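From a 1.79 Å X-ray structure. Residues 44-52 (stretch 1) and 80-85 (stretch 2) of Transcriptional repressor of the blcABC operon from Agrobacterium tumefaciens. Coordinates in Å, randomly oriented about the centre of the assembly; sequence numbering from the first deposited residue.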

# COMPACT_ATOMS: atom_id res chain seq x y z
N ARG B 44 5.17 -16.79 -7.94
CA ARG B 44 4.59 -17.57 -9.03
C ARG B 44 3.13 -17.86 -8.71
O ARG B 44 2.79 -18.20 -7.58
N ASP B 45 2.25 -17.70 -9.70
CA ASP B 45 0.83 -17.95 -9.45
C ASP B 45 0.57 -19.45 -9.42
O ASP B 45 0.97 -20.18 -10.33
N LEU B 46 -0.10 -19.90 -8.36
CA LEU B 46 -0.27 -21.33 -8.09
C LEU B 46 -1.63 -21.86 -8.52
O LEU B 46 -2.63 -21.14 -8.50
N THR B 47 -1.67 -23.14 -8.88
CA THR B 47 -2.91 -23.82 -9.24
C THR B 47 -3.63 -24.28 -7.98
O THR B 47 -3.06 -24.28 -6.89
N ALA B 48 -4.88 -24.69 -8.13
CA ALA B 48 -5.61 -25.21 -6.99
C ALA B 48 -4.90 -26.47 -6.51
O ALA B 48 -4.81 -26.72 -5.31
N ALA B 49 -4.39 -27.26 -7.45
CA ALA B 49 -3.71 -28.50 -7.08
C ALA B 49 -2.48 -28.21 -6.23
O ALA B 49 -2.22 -28.89 -5.24
N GLU B 50 -1.73 -27.18 -6.61
CA GLU B 50 -0.55 -26.80 -5.84
C GLU B 50 -0.92 -26.32 -4.43
O GLU B 50 -0.27 -26.69 -3.45
N LEU B 51 -1.95 -25.50 -4.32
CA LEU B 51 -2.34 -24.97 -3.02
C LEU B 51 -2.87 -26.07 -2.12
O LEU B 51 -2.68 -26.05 -0.91
N THR B 52 -3.54 -27.04 -2.73
CA THR B 52 -4.17 -28.13 -2.00
C THR B 52 -3.10 -28.89 -1.20
O THR B 52 -3.36 -29.36 -0.09
N ASP B 80 -6.11 -19.94 -16.81
CA ASP B 80 -5.34 -21.19 -16.74
C ASP B 80 -5.51 -21.88 -15.39
O ASP B 80 -4.82 -22.85 -15.08
N GLY B 81 -6.43 -21.36 -14.57
CA GLY B 81 -6.75 -21.97 -13.29
C GLY B 81 -5.85 -21.58 -12.13
O GLY B 81 -6.00 -22.10 -11.02
N THR B 82 -4.92 -20.66 -12.37
CA THR B 82 -4.11 -20.18 -11.27
C THR B 82 -4.90 -19.20 -10.43
O THR B 82 -5.82 -18.55 -10.90
N LEU B 83 -4.55 -19.10 -9.16
CA LEU B 83 -5.31 -18.29 -8.25
C LEU B 83 -4.44 -17.13 -7.81
O LEU B 83 -3.23 -17.27 -7.65
N ARG B 84 -5.04 -15.96 -7.65
CA ARG B 84 -4.30 -14.80 -7.18
C ARG B 84 -5.15 -14.08 -6.17
O ARG B 84 -6.35 -14.31 -6.08
N ILE B 85 -4.53 -13.20 -5.39
CA ILE B 85 -5.30 -12.39 -4.46
C ILE B 85 -6.33 -11.54 -5.22
O ILE B 85 -5.99 -10.91 -6.23

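The one direct hydrogen bond between the two stretches belongs to the backbone: L83 N donates to L46 O across 2.9 Å, with an N-H...O angle of 156°. The same carbonyl oxygen also receives a CA-H...O contact from T82, whose CA lies 3.3 Å from L46 O. The reciprocal link is made through a solvent molecule instead. Water 1 accepts from L46 N at 2.8 Å and donates to L83 O at 2.7 Å, so the two polar groups are satisfied although they do not meet. A second water makes a similar bridge two residues away on each stretch, accepting from A48 N at 2.9 Å and donating to G81 O at 2.8 Å. It bridges A48 N and G81 O, which are 4.0 Å apart. Two waters thus supplement the one direct backbone bond.

Charge adds a second tie. D45, with chi1 in the m well, points its CA-to-CB bond toward stretch 2, and its carboxylate lies over one face of the R84 guanidinium. D45 OD1 is 3.4 Å from R84 NE, a salt bridge of charges alone, since the oxygen sits well out of the guanidinium plane and no N-H points at it. R84 is extended (m, t, t through chi3), which brings the end of a side chain that starts out sideways close to D45. Its NH2 donates to T82 OG1 at 3.2 Å, while NH1 is bonded elsewhere in the structure.

T82 OG1 in turn donates to D80 OD1 at 2.7 Å, and T82 N donates to the same D80 OD1 at 3.1 Å. The CA-to-CB bond of T82 points toward stretch 1, with T82 CB 3.8 Å from D45 CB. Threonine suits this place because its two branches differ in chemistry: with chi1 p, the hydroxyl joins this polar chain within stretch 2, while the methyl CG2 rests 3.5 Å from D45 O and 4.2 Å from T47 CG2. Between D80 and T82, G81 has positive phi (85°), where a CB would be jammed against the preceding carbonyl oxygen; glycine avoids this.

T47 turns its CB away from stretch 2 and serves the helix that follows. In the p rotamer its OG1 accepts from E50 N at 3.0 Å, a classic N-cap, and E50 returns the favour by accepting from T47 N at OE1, 2.9 Å away. The other carboxylate oxygen, E50 OE2, forms a salt bridge with R44 NH1 at 3.1 Å. R44 and E50 thus brace stretch 1 without touching stretch 2.

The apolar packing centres on L83. In the m, t rotamer, its CD1 reaches L51 CD1 at 3.6 Å. L51, also m, t, points toward stretch 2 from the helix. L83 CD1 lies 4.2 Å from A48 CA and 4.4 Å from A48 CB, so the methyl of A48 adds a small apolar surface beside it. L46 shares a sheet face with L83 and is buried, yet its side chain stays 5.5 Å from stretch 2.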

# COMPACT_ATOMS: atom_id res chain seq x y z
CB ARG B 44 5.37 -18.88 -9.15
CG ARG B 44 5.20 -19.63 -10.44
CD ARG B 44 6.20 -20.79 -10.49
NE ARG B 44 6.20 -21.56 -9.24
CZ ARG B 44 5.37 -22.56 -8.98
NH1 ARG B 44 4.47 -22.91 -9.89
NH2 ARG B 44 5.42 -23.20 -7.82
CB ASP B 45 -0.03 -17.26 -10.51
CG ASP B 45 0.40 -15.83 -10.75
OD1 ASP B 45 0.18 -14.99 -9.84
OD2 ASP B 45 0.97 -15.54 -11.82
CB LEU B 46 -0.08 -21.60 -6.59
CG LEU B 46 1.21 -21.02 -6.01
CD1 LEU B 46 1.19 -21.08 -4.49
CD2 LEU B 46 2.41 -21.75 -6.58
CB THR B 47 -2.63 -25.08 -10.09
OG1 THR B 47 -1.79 -25.98 -9.34
CG2 THR B 47 -1.93 -24.70 -11.38
CB ALA B 48 -7.06 -25.51 -7.35
CB ALA B 49 -3.33 -29.29 -8.31
CB GLU B 50 0.27 -25.74 -6.59
CG GLU B 50 0.99 -26.30 -7.82
CD GLU B 50 1.64 -25.22 -8.67
OE1 GLU B 50 0.98 -24.19 -8.93
OE2 GLU B 50 2.81 -25.40 -9.08
CB LEU B 51 -3.40 -23.87 -3.17
CG LEU B 51 -2.88 -22.57 -3.79
CD1 LEU B 51 -4.07 -21.69 -4.20
CD2 LEU B 51 -2.00 -21.86 -2.77
CB THR B 52 -4.95 -29.06 -2.97
OG1 THR B 52 -6.12 -28.37 -3.41
CG2 THR B 52 -5.36 -30.35 -2.31
CB ASP B 80 -3.86 -20.92 -17.04
CG ASP B 80 -3.21 -19.99 -16.02
OD1 ASP B 80 -3.91 -19.49 -15.11
OD2 ASP B 80 -1.99 -19.75 -16.15
CB THR B 82 -2.77 -19.56 -11.73
OG1 THR B 82 -3.02 -18.54 -12.71
CG2 THR B 82 -1.88 -20.63 -12.34
CB LEU B 83 -5.77 -19.14 -7.07
CG LEU B 83 -6.77 -20.22 -7.45
CD1 LEU B 83 -6.91 -21.26 -6.37
CD2 LEU B 83 -8.13 -19.59 -7.76
CB ARG B 84 -3.95 -13.89 -8.37
CG ARG B 84 -3.12 -14.65 -9.40
CD ARG B 84 -3.03 -14.01 -10.78
NE ARG B 84 -2.58 -15.03 -11.74
CZ ARG B 84 -2.16 -14.78 -12.98
NH1 ARG B 84 -2.10 -13.53 -13.43
NH2 ARG B 84 -1.78 -15.79 -13.76
CB ILE B 85 -4.39 -11.45 -3.65
CG1 ILE B 85 -3.33 -12.25 -2.88
CG2 ILE B 85 -5.22 -10.57 -2.71
CD1 ILE B 85 -3.91 -13.14 -1.80
O HOH W 1 -0.99 -18.15 -6.42
O HOH W 2 -6.49 -24.82 -10.56